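Local coordinates for protein ZYRO0G01672p (Zygosaccharomyces rouxii, PDB 4U8T) that binds RNA that carries N6-methyladenosine through its YTH domain, the part held here, and is probably a reader of this mark in mRNA, at residues I47-F52 against R109-V114; K41-G46 against S170-D175; P18-P23 against K70-F75. All coordinates share one frame; numbering follows the deposited sequence.

Interaction 1: residues I47-F52 against R109-V114; sequences IWSSTF and RHAFKV. With nucleotides of chain G.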
loop_
_atom_site.group_PDB
_atom_site.type_symbol
_atom_site.label_atom_id
_atom_site.label_comp_id
_atom_site.label_asym_id
_atom_site.label_seq_id
_atom_site.Cartn_x
_atom_site.Cartn_y
_atom_site.Cartn_z
ATOM N N ILE A 47 -3.053 8.882 7.083
ATOM C CA ILE A 47 -1.695 8.605 7.476
ATOM C C ILE A 47 -1.450 7.099 7.490
ATOM O O ILE A 47 -2.376 6.316 7.485
ATOM C CB ILE A 47 -1.375 9.213 8.859
ATOM C CG1 ILE A 47 -2.199 8.566 9.962
ATOM C CG2 ILE A 47 -1.618 10.695 8.871
ATOM C CD1 ILE A 47 -1.741 8.960 11.338
ATOM N N TRP A 48 -0.190 6.706 7.455
ATOM C CA TRP A 48 0.192 5.322 7.640
ATOM C C TRP A 48 1.541 5.287 8.316
ATOM O O TRP A 48 2.291 6.247 8.289
ATOM C CB TRP A 48 0.236 4.552 6.309
ATOM C CG TRP A 48 0.530 3.088 6.495
ATOM C CD1 TRP A 48 1.658 2.431 6.118
ATOM C CD2 TRP A 48 -0.285 2.127 7.166
ATOM N NE1 TRP A 48 1.591 1.121 6.491
ATOM C CE2 TRP A 48 0.406 0.898 7.131
ATOM C CE3 TRP A 48 -1.539 2.176 7.781
ATOM C CZ2 TRP A 48 -0.108 -0.274 7.682
ATOM C CZ3 TRP A 48 -2.054 1.003 8.329
ATOM C CH2 TRP A 48 -1.330 -0.206 8.281
ATOM N N SER A 49 1.842 4.173 8.946
ATOM C CA SER A 49 3.138 4.000 9.521
ATOM C C SER A 49 3.549 2.549 9.395
ATOM O O SER A 49 2.719 1.662 9.405
ATOM C CB SER A 49 3.133 4.434 10.962
ATOM O OG SER A 49 4.415 4.266 11.504
ATOM N N SER A 50 4.835 2.307 9.236
ATOM C CA SER A 50 5.324 0.956 9.142
ATOM C C SER A 50 6.183 0.641 10.342
ATOM O O SER A 50 6.140 1.340 11.335
ATOM C CB SER A 50 6.093 0.778 7.856
ATOM O OG SER A 50 6.575 -0.524 7.728
ATOM N N THR A 51 6.990 -0.393 10.257
ATOM C CA THR A 51 7.885 -0.699 11.349
ATOM C C THR A 51 9.058 0.243 11.404
ATOM O O THR A 51 9.179 1.146 10.601
ATOM C CB THR A 51 8.418 -2.099 11.244
ATOM O OG1 THR A 51 9.039 -2.265 9.965
ATOM C CG2 THR A 51 7.309 -3.089 11.383
ATOM N N PHE A 52 9.923 0.036 12.380
ATOM C CA PHE A 52 11.140 0.803 12.484
ATOM C C PHE A 52 11.928 0.746 11.203
ATOM O O PHE A 52 12.236 1.772 10.629
ATOM C CB PHE A 52 11.976 0.303 13.655
ATOM C CG PHE A 52 13.305 0.971 13.771
ATOM C CD1 PHE A 52 13.424 2.202 14.387
ATOM C CD2 PHE A 52 14.441 0.363 13.284
ATOM C CE1 PHE A 52 14.631 2.817 14.478
ATOM C CE2 PHE A 52 15.647 0.982 13.391
ATOM C CZ PHE A 52 15.742 2.202 13.993
ATOM N N ARG A 109 5.391 5.215 16.345
ATOM C CA ARG A 109 5.522 6.552 16.883
ATOM C C ARG A 109 5.662 7.618 15.817
ATOM O O ARG A 109 5.437 8.790 16.077
ATOM C CB ARG A 109 6.733 6.595 17.809
ATOM C CG ARG A 109 6.686 5.521 18.868
ATOM C CD ARG A 109 6.879 6.084 20.261
ATOM N NE ARG A 109 6.873 5.024 21.261
ATOM C CZ ARG A 109 5.770 4.390 21.654
ATOM N NH1 ARG A 109 4.599 4.705 21.116
ATOM N NH2 ARG A 109 5.824 3.421 22.568
ATOM N N HIS A 110 5.983 7.216 14.600
ATOM C CA HIS A 110 6.039 8.169 13.508
ATOM C C HIS A 110 5.127 7.713 12.406
ATOM O O HIS A 110 4.779 6.558 12.354
ATOM C CB HIS A 110 7.467 8.320 13.015
ATOM C CG HIS A 110 8.463 8.472 14.115
ATOM N ND1 HIS A 110 8.437 9.527 14.999
ATOM C CD2 HIS A 110 9.498 7.693 14.492
ATOM C CE1 HIS A 110 9.421 9.395 15.868
ATOM N NE2 HIS A 110 10.079 8.289 15.582
ATOM N N ALA A 111 4.757 8.603 11.508
ATOM C CA ALA A 111 3.912 8.218 10.403
ATOM C C ALA A 111 4.100 9.169 9.283
ATOM O O ALA A 111 4.668 10.207 9.459
ATOM C CB ALA A 111 2.463 8.192 10.815
ATOM N N PHE A 112 3.559 8.836 8.128
ATOM C CA PHE A 112 3.612 9.740 7.002
ATOM C C PHE A 112 2.240 9.869 6.381
ATOM O O PHE A 112 1.408 9.020 6.572
ATOM C CB PHE A 112 4.623 9.252 5.967
ATOM C CG PHE A 112 4.498 7.797 5.619
ATOM C CD1 PHE A 112 3.599 7.384 4.658
ATOM C CD2 PHE A 112 5.291 6.850 6.236
ATOM C CE1 PHE A 112 3.485 6.077 4.333
ATOM C CE2 PHE A 112 5.181 5.532 5.914
ATOM C CZ PHE A 112 4.280 5.147 4.958
ATOM N N LYS A 113 2.021 10.925 5.621
ATOM C CA LYS A 113 0.734 11.146 4.993
ATOM C C LYS A 113 0.558 10.255 3.808
ATOM O O LYS A 113 1.490 10.012 3.054
ATOM C CB LYS A 113 0.568 12.609 4.570
ATOM C CG LYS A 113 0.439 13.546 5.735
ATOM C CD LYS A 113 0.294 14.973 5.324
ATOM C CE LYS A 113 -0.033 15.804 6.559
ATOM N NZ LYS A 113 -0.198 17.263 6.316
ATOM N N VAL A 114 -0.664 9.779 3.642
ATOM C CA VAL A 114 -1.030 8.964 2.492
ATOM C C VAL A 114 -2.298 9.494 1.860
ATOM O O VAL A 114 -3.117 10.110 2.507
ATOM C CB VAL A 114 -1.242 7.460 2.856
ATOM C CG1 VAL A 114 0.044 6.808 3.247
ATOM C CG2 VAL A 114 -2.260 7.299 3.934
ATOM C C2 6MZ G 4 -0.539 -2.824 12.079
ATOM C C4 6MZ G 4 1.398 -3.464 10.949
ATOM C C5 6MZ G 4 1.656 -2.076 10.615
ATOM O O1P 6MZ G 4 7.557 -7.074 14.196
ATOM O O2P 6MZ G 4 7.430 -9.271 12.944
ATOM N N9 6MZ G 4 2.390 -4.162 10.406
ATOM N N3 6MZ G 4 0.296 -3.761 11.665
ATOM N N1 6MZ G 4 -0.354 -1.539 11.822
ATOM C C6 6MZ G 4 0.688 -1.090 11.111
ATOM N N6 6MZ G 4 0.848 0.217 10.863
ATOM C C9 6MZ G 4 -0.044 1.167 11.470
ATOM N N7 6MZ G 4 2.791 -2.059 9.903
ATOM C C8 6MZ G 4 3.225 -3.323 9.802
ATOM O "O5'" 6MZ G 4 5.997 -7.291 12.379
ATOM C "C5'" 6MZ G 4 5.761 -7.115 10.996
ATOM C "C4'" 6MZ G 4 4.294 -7.087 10.709
ATOM O "O4'" 6MZ G 4 3.754 -5.855 11.177
ATOM C "C1'" 6MZ G 4 2.551 -5.612 10.524
ATOM C "C2'" 6MZ G 4 2.589 -6.335 9.190
ATOM O "O2'" 6MZ G 4 1.501 -7.235 9.166
ATOM C "C3'" 6MZ G 4 3.899 -7.124 9.246
ATOM O "O3'" 6MZ G 4 3.721 -8.442 8.792
ATOM P P 6MZ G 4 7.394 -7.792 12.923
ATOM P P G G 3 12.953 -7.843 14.839
ATOM O OP1 G G 3 12.400 -8.705 15.881
ATOM O OP2 G G 3 13.760 -8.371 13.737
ATOM O "O5'" G G 3 11.651 -7.205 14.232
ATOM C "C5'" G G 3 11.706 -6.100 13.361
ATOM C "C4'" G G 3 10.393 -5.929 12.644
ATOM O "O4'" G G 3 10.635 -5.075 11.505
ATOM C "C3'" G G 3 9.840 -7.230 12.076
ATOM O "O3'" G G 3 8.439 -7.114 11.930
ATOM C "C2'" G G 3 10.454 -7.267 10.698
ATOM O "O2'" G G 3 9.756 -8.057 9.774
ATOM C "C1'" G G 3 10.402 -5.797 10.313
ATOM N N9 G G 3 11.403 -5.430 9.312
ATOM C C8 G G 3 11.169 -4.719 8.173
ATOM N N7 G G 3 12.222 -4.523 7.458
ATOM C C5 G G 3 13.224 -5.154 8.181
ATOM C C6 G G 3 14.594 -5.294 7.915
ATOM O O6 G G 3 15.229 -4.870 6.969
ATOM N N1 G G 3 15.233 -6.004 8.905
ATOM C C2 G G 3 14.640 -6.523 10.014
ATOM N N2 G G 3 15.398 -7.190 10.873
ATOM N N3 G G 3 13.381 -6.399 10.269
ATOM C C4 G G 3 12.734 -5.709 9.329
#
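W48 and F112 pair across an antiparallel bridge at the edge of the mixed sheet of this YTH domain, and the tryptophan also walls the methyladenosine pocket. Backbone bonds from W48 N to F112 O and from F112 N to W48 O, both 2.9 Å, fix the register. The two side chains lie side by side and point the same way. Their ring planes stand 73° apart. F112 CZ comes to the edge of the indole, 3.9 Å from W48 CD1. F112 CG lies between its own N and carbonyl carbon (chi1 48°), and there it is 3.8 Å from W48 O. W48 O sits 3.6 Å above the centre of the F112 ring. V114 CG1 packs on W48 CB at 3.8 Å. F75 meets the indole edge-to-face. The six-membered part of the indole leads away from F112 to the RNA. There N6 of 6MZ4 of chain G lies over the indole face, offset toward the rim, and its methyl C9 is 3.7 Å from W48 CZ3. With an alanine here, N6 and C9 would probably lose the flat wall they rest on, and F112 CZ its neighbour. N6 also donates to S49 O, at 2.8 Å and 159°.

Interaction 2: residues K41-G46 against S170-D175; sequences KSFYNG and SFLDDD
L172 is the bump of this contact, and the hollow it fills lies between F43 and Y44 on helix 36-45. Its two methyls take different walls. CD1 sits over one face of the F43 ring, offset toward the rim, and comes within 3.6 Å of F43 CZ. This is a CH-pi contact, with the methyl 22° off the ring normal. CD2 turns to the other wall and lies 3.5 Å from Y44 OH. The side chains of F43 and L172 cross at about a right angle, while those of Y44 and L172 slide past each other in opposite directions. The two aromatic walls also support each other: F43 CD2 stands 3.8 Å above the centre of the Y44 ring. F43 CG is anti to the backbone N (chi1 172°), which sends it from the helix toward the tail. F171 fills in beside the root of F43: F43 CB lies at the edge of the F171 ring, 4.2 Å from F171 CE1. Farther out, at the surface, Y44 and D175 reach toward each other tip to tip. Y44 OH donates to D175 OD2 at 2.8 Å, on the anti side of the carboxylate and 30° out of its plane. Nearby, K40 forms a salt bridge with D174, and W116 meets F43 edge-to-face. The backbone behind L172 is turned. A type I beta turn runs from S170 to D173. S170 OG accepts from L172 N, an ST turn in the C-terminal tail that presents F171 and L172 to helix 36-45 of the YTH domain.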
loop_
_atom_site.group_PDB
_atom_site.type_symbol
_atom_site.label_atom_id
_atom_site.label_comp_id
_atom_site.label_asym_id
_atom_site.label_seq_id
_atom_site.Cartn_x
_atom_site.Cartn_y
_atom_site.Cartn_z
ATOM N N LYS A 41 -8.393 3.037 9.717
ATOM C CA LYS A 41 -7.909 4.262 10.298
ATOM C C LYS A 41 -7.002 5.008 9.331
ATOM O O LYS A 41 -7.010 6.230 9.287
ATOM C CB LYS A 41 -7.178 3.953 11.604
ATOM C CG LYS A 41 -8.132 3.477 12.634
ATOM C CD LYS A 41 -7.499 3.123 13.904
ATOM C CE LYS A 41 -8.558 2.900 14.942
ATOM N NZ LYS A 41 -8.001 2.167 16.089
ATOM N N SER A 42 -6.242 4.274 8.533
ATOM C CA SER A 42 -5.406 4.911 7.544
ATOM C C SER A 42 -6.259 5.616 6.522
ATOM O O SER A 42 -5.993 6.752 6.168
ATOM C CB SER A 42 -4.498 3.893 6.875
ATOM O OG SER A 42 -3.660 4.510 5.937
ATOM N N PHE A 43 -7.330 4.968 6.090
ATOM C CA PHE A 43 -8.188 5.560 5.079
ATOM C C PHE A 43 -8.842 6.826 5.595
ATOM O O PHE A 43 -8.876 7.822 4.912
ATOM C CB PHE A 43 -9.276 4.588 4.640
ATOM C CG PHE A 43 -10.292 5.202 3.737
ATOM C CD1 PHE A 43 -10.040 5.349 2.395
ATOM C CD2 PHE A 43 -11.473 5.701 4.238
ATOM C CE1 PHE A 43 -10.953 5.938 1.570
ATOM C CE2 PHE A 43 -12.372 6.301 3.406
ATOM C CZ PHE A 43 -12.108 6.413 2.068
ATOM N N TYR A 44 -9.356 6.790 6.803
ATOM C CA TYR A 44 -10.071 7.938 7.333
ATOM C C TYR A 44 -9.157 9.052 7.777
ATOM O O TYR A 44 -9.540 10.187 7.732
ATOM C CB TYR A 44 -11.000 7.506 8.480
ATOM C CG TYR A 44 -12.240 6.763 8.019
ATOM C CD1 TYR A 44 -13.180 7.386 7.213
ATOM C CD2 TYR A 44 -12.433 5.426 8.320
ATOM C CE1 TYR A 44 -14.299 6.723 6.769
ATOM C CE2 TYR A 44 -13.563 4.745 7.869
ATOM C CZ TYR A 44 -14.483 5.405 7.096
ATOM O OH TYR A 44 -15.587 4.759 6.645
ATOM N N ASN A 45 -7.926 8.731 8.145
ATOM C CA ASN A 45 -7.042 9.714 8.729
ATOM C C ASN A 45 -5.910 10.182 7.855
ATOM O O ASN A 45 -5.192 11.105 8.227
ATOM C CB ASN A 45 -6.438 9.160 9.989
ATOM C CG ASN A 45 -7.450 8.904 11.039
ATOM O OD1 ASN A 45 -7.893 9.818 11.720
ATOM N ND2 ASN A 45 -7.808 7.644 11.208
ATOM N N GLY A 46 -5.726 9.518 6.721
ATOM C CA GLY A 46 -4.759 9.929 5.728
ATOM C C GLY A 46 -3.317 9.811 6.178
ATOM O O GLY A 46 -2.446 10.535 5.712
ATOM N N SER A 170 -15.290 -4.488 -0.465
ATOM C CA SER A 170 -14.373 -3.486 0.009
ATOM C C SER A 170 -14.520 -3.361 1.514
ATOM O O SER A 170 -15.562 -3.644 2.052
ATOM C CB SER A 170 -14.659 -2.148 -0.669
ATOM O OG SER A 170 -15.525 -1.371 0.128
ATOM N N PHE A 171 -13.504 -2.855 2.186
ATOM C CA PHE A 171 -13.584 -2.765 3.613
ATOM C C PHE A 171 -14.428 -1.556 3.999
ATOM O O PHE A 171 -14.609 -1.269 5.162
ATOM C CB PHE A 171 -12.192 -2.728 4.253
ATOM C CG PHE A 171 -11.345 -1.558 3.856
ATOM C CD1 PHE A 171 -11.653 -0.276 4.277
ATOM C CD2 PHE A 171 -10.176 -1.750 3.157
ATOM C CE1 PHE A 171 -10.873 0.766 3.941
ATOM C CE2 PHE A 171 -9.381 -0.694 2.831
ATOM C CZ PHE A 171 -9.724 0.554 3.224
ATOM N N LEU A 172 -14.928 -0.845 3.004
ATOM C CA LEU A 172 -15.810 0.283 3.219
ATOM C C LEU A 172 -17.269 -0.072 3.013
ATOM O O LEU A 172 -18.083 0.800 2.782
ATOM C CB LEU A 172 -15.434 1.432 2.299
ATOM C CG LEU A 172 -14.194 2.229 2.673
ATOM C CD1 LEU A 172 -13.941 3.299 1.657
ATOM C CD2 LEU A 172 -14.401 2.841 4.030
ATOM N N ASP A 173 -17.614 -1.346 3.089
ATOM C CA ASP A 173 -18.981 -1.739 2.832
ATOM C C ASP A 173 -19.815 -1.711 4.109
ATOM O O ASP A 173 -20.900 -1.157 4.117
ATOM C CB ASP A 173 -19.028 -3.118 2.209
ATOM C CG ASP A 173 -18.364 -3.162 0.877
ATOM O OD1 ASP A 173 -18.044 -2.094 0.343
ATOM O OD2 ASP A 173 -18.215 -4.257 0.326
ATOM N N ASP A 174 -19.306 -2.263 5.203
ATOM C CA ASP A 174 -20.053 -2.231 6.456
ATOM C C ASP A 174 -20.160 -0.816 7.059
ATOM O O ASP A 174 -20.568 -0.651 8.210
ATOM C CB ASP A 174 -19.443 -3.204 7.479
ATOM C CG ASP A 174 -17.979 -2.943 7.751
ATOM O OD1 ASP A 174 -17.513 -1.805 7.566
ATOM O OD2 ASP A 174 -17.285 -3.888 8.166
ATOM N N ASP A 175 -19.791 0.199 6.282
ATOM C CA ASP A 175 -20.022 1.586 6.663
ATOM C C ASP A 175 -21.045 2.227 5.723
ATOM O O ASP A 175 -22.251 2.104 5.922
ATOM C CB ASP A 175 -18.717 2.398 6.653
ATOM C CG ASP A 175 -17.656 1.840 7.589
ATOM O OD1 ASP A 175 -17.984 1.070 8.515
ATOM O OD2 ASP A 175 -16.482 2.208 7.417
#

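Interaction 3: residues P18-P23 against K70-F75; sequences PWIHVP and KIYLLF
Y72 carries this contact, reaching from strand 71-77 to the extended segment P18-P23 that precedes strand 27-33. The contact packs this N-terminal segment against an interior strand of the YTH domain sheet. From CB the side chain leaves the strand toward that segment. The ring lies against that of F28 on strand 27-33, with the planes about 15° apart. Contacts with P18-P23 begin at the far ring atoms. CE1 lies 3.9 Å from V22 CG1, and it also has K70 CB of its own segment 4.0 Å away. I20 CG2 comes to Y72 CE2 at 4.4 Å. Both I20 and V22 approach the ring obliquely. The hydroxyl at the tip reaches the backbone of the segment. H21 O is 3.3 Å from Y72 OH. V22 CA is 3.5 Å from the same oxygen, and so is P23 CD, the ring carbon next to the proline nitrogen. The K70 side chain runs beside the tyrosine. Its CD is 3.9 Å from Y72 OH and 4.2 Å from P23 CG. The amine of K70 goes elsewhere and makes a salt bridge with E88. S26 also draws the two parts together, since its OG bonds to both P23 O and K70 N. The segment rests mainly on the far ring carbons and hydroxyl of Y72, with the K70 chain alongside. Carbon contacts thus flank a polar tip, whose hydroxyl lies among aliphatic carbons and one backbone carbonyl oxygen. Shape and van der Waals packing are therefore likely to carry much of the fit.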
loop_
_atom_site.group_PDB
_atom_site.type_symbol
_atom_site.label_atom_id
_atom_site.label_comp_id
_atom_site.label_asym_id
_atom_site.label_seq_id
_atom_site.Cartn_x
_atom_site.Cartn_y
_atom_site.Cartn_z
ATOM N N PRO A 18 -11.889 5.886 -12.255
ATOM C CA PRO A 18 -11.865 5.541 -13.678
ATOM C C PRO A 18 -10.462 5.316 -14.234
ATOM O O PRO A 18 -10.271 4.447 -15.068
ATOM C CB PRO A 18 -12.544 6.741 -14.331
ATOM C CG PRO A 18 -13.486 7.180 -13.337
ATOM C CD PRO A 18 -12.811 7.003 -12.009
ATOM N N TRP A 19 -9.493 6.111 -13.824
ATOM C CA TRP A 19 -8.149 5.888 -14.316
ATOM C C TRP A 19 -7.147 6.052 -13.187
ATOM O O TRP A 19 -7.407 6.744 -12.222
ATOM C CB TRP A 19 -7.847 6.850 -15.464
ATOM C CG TRP A 19 -8.292 8.207 -15.142
ATOM C CD1 TRP A 19 -9.530 8.720 -15.337
ATOM C CD2 TRP A 19 -7.499 9.264 -14.571
ATOM N NE1 TRP A 19 -9.576 10.027 -14.898
ATOM C CE2 TRP A 19 -8.338 10.385 -14.432
ATOM C CE3 TRP A 19 -6.169 9.369 -14.163
ATOM C CZ2 TRP A 19 -7.886 11.594 -13.907
ATOM C CZ3 TRP A 19 -5.731 10.565 -13.635
ATOM C CH2 TRP A 19 -6.582 11.659 -13.511
ATOM N N ILE A 20 -5.989 5.426 -13.335
ATOM C CA ILE A 20 -4.852 5.688 -12.468
ATOM C C ILE A 20 -3.674 6.066 -13.314
ATOM O O ILE A 20 -3.157 5.247 -14.044
ATOM C CB ILE A 20 -4.460 4.482 -11.615
ATOM C CG1 ILE A 20 -5.635 4.032 -10.763
ATOM C CG2 ILE A 20 -3.324 4.848 -10.705
ATOM C CD1 ILE A 20 -5.357 2.797 -9.959
ATOM N N HIS A 21 -3.235 7.307 -13.220
ATOM C CA HIS A 21 -2.078 7.690 -13.987
ATOM C C HIS A 21 -0.818 7.569 -13.163
ATOM O O HIS A 21 -0.622 8.289 -12.181
ATOM C CB HIS A 21 -2.206 9.115 -14.509
ATOM C CG HIS A 21 -0.911 9.668 -15.007
ATOM N ND1 HIS A 21 -0.276 9.174 -16.126
ATOM C CD2 HIS A 21 -0.112 10.645 -14.520
ATOM C CE1 HIS A 21 0.857 9.825 -16.309
ATOM N NE2 HIS A 21 0.977 10.725 -15.350
ATOM N N VAL A 22 0.050 6.667 -13.603
ATOM C CA VAL A 22 1.288 6.364 -12.899
ATOM C C VAL A 22 2.458 7.133 -13.507
ATOM O O VAL A 22 2.939 6.769 -14.562
ATOM C CB VAL A 22 1.576 4.838 -12.971
ATOM C CG1 VAL A 22 2.794 4.479 -12.191
ATOM C CG2 VAL A 22 0.405 4.069 -12.451
ATOM N N PRO A 23 2.950 8.171 -12.829
ATOM C CA PRO A 23 4.094 8.922 -13.360
ATOM C C PRO A 23 5.342 8.065 -13.524
ATOM O O PRO A 23 5.540 7.137 -12.762
ATOM C CB PRO A 23 4.319 10.008 -12.311
ATOM C CG PRO A 23 3.068 10.072 -11.554
ATOM C CD PRO A 23 2.502 8.708 -11.546
ATOM N N LYS A 70 5.874 8.984 -7.844
ATOM C CA LYS A 70 5.154 8.684 -6.621
ATOM C C LYS A 70 5.555 7.346 -6.046
ATOM O O LYS A 70 6.210 6.547 -6.700
ATOM C CB LYS A 70 3.651 8.704 -6.890
ATOM C CG LYS A 70 3.076 10.092 -7.216
ATOM C CD LYS A 70 1.595 10.009 -7.591
ATOM C CE LYS A 70 1.017 11.363 -8.020
ATOM N NZ LYS A 70 -0.476 11.335 -8.182
ATOM N N ILE A 71 5.133 7.092 -4.820
ATOM C CA ILE A 71 5.265 5.757 -4.243
ATOM C C ILE A 71 3.887 5.196 -3.945
ATOM O O ILE A 71 3.113 5.775 -3.201
ATOM C CB ILE A 71 6.121 5.749 -2.958
ATOM C CG1 ILE A 71 7.595 5.839 -3.316
ATOM C CG2 ILE A 71 5.910 4.482 -2.176
ATOM C CD1 ILE A 71 8.470 5.693 -2.183
ATOM N N TYR A 72 3.584 4.068 -4.572
ATOM C CA TYR A 72 2.313 3.393 -4.399
ATOM C C TYR A 72 2.430 2.318 -3.338
ATOM O O TYR A 72 3.404 1.598 -3.252
ATOM C CB TYR A 72 1.850 2.801 -5.713
ATOM C CG TYR A 72 1.492 3.849 -6.722
ATOM C CD1 TYR A 72 2.458 4.411 -7.531
ATOM C CD2 TYR A 72 0.186 4.281 -6.871
ATOM C CE1 TYR A 72 2.138 5.371 -8.440
ATOM C CE2 TYR A 72 -0.135 5.225 -7.767
ATOM C CZ TYR A 72 0.843 5.775 -8.562
ATOM O OH TYR A 72 0.522 6.740 -9.485
ATOM N N LEU A 73 1.407 2.251 -2.513
ATOM C CA LEU A 73 1.323 1.279 -1.451
ATOM C C LEU A 73 0.152 0.356 -1.726
ATOM O O LEU A 73 -0.973 0.798 -1.870
ATOM C CB LEU A 73 1.171 1.981 -0.104
ATOM C CG LEU A 73 2.182 3.069 0.261
ATOM C CD1 LEU A 73 1.748 3.771 1.515
ATOM C CD2 LEU A 73 3.565 2.462 0.462
ATOM N N LEU A 74 0.426 -0.931 -1.806
ATOM C CA LEU A 74 -0.611 -1.900 -2.055
ATOM C C LEU A 74 -0.904 -2.622 -0.757
ATOM O O LEU A 74 -0.079 -3.358 -0.272
ATOM C CB LEU A 74 -0.178 -2.860 -3.171
ATOM C CG LEU A 74 0.492 -2.219 -4.419
ATOM C CD1 LEU A 74 0.774 -3.243 -5.490
ATOM C CD2 LEU A 74 -0.276 -1.079 -5.043
ATOM N N PHE A 75 -2.056 -2.349 -0.162
ATOM C CA PHE A 75 -2.389 -2.840 1.167
ATOM C C PHE A 75 -2.986 -4.257 1.198
ATOM O O PHE A 75 -3.789 -4.640 0.377
ATOM C CB PHE A 75 -3.357 -1.897 1.844
ATOM C CG PHE A 75 -2.730 -0.692 2.447
ATOM C CD1 PHE A 75 -2.313 0.356 1.666
ATOM C CD2 PHE A 75 -2.607 -0.579 3.813
ATOM C CE1 PHE A 75 -1.771 1.461 2.231
ATOM C CE2 PHE A 75 -2.046 0.519 4.375
ATOM C CZ PHE A 75 -1.632 1.544 3.588
#

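How the interactions relate
From the N terminus, P18-P23 meets K70-F75, so interaction 3 closes a loop over strand 27-33 and helices 36-45 and 52-63. Within that loop K41-G46 ends its helix and passes straight into I47-F52. I47-F52 finds R109-V114, closing interaction 1. K41-G46 waits for the C-terminal tail, S170-D175, so interaction 2 closes the longest loop and encloses interaction 1. Interaction 3 crosses both. S42 OG lies 2.7 Å from I47 O, a probable hydrogen bond between helix and edge strand. Interactions 1 and 3 share the sheet, with L73 CD1 3.9 Å from V114 CG1. Interaction 3 ties the N-terminal segment to the sheet, interaction 2 the C-terminal tail to helix 36-45, and interaction 1 the RNA-contacting edge strand to strand 111-123.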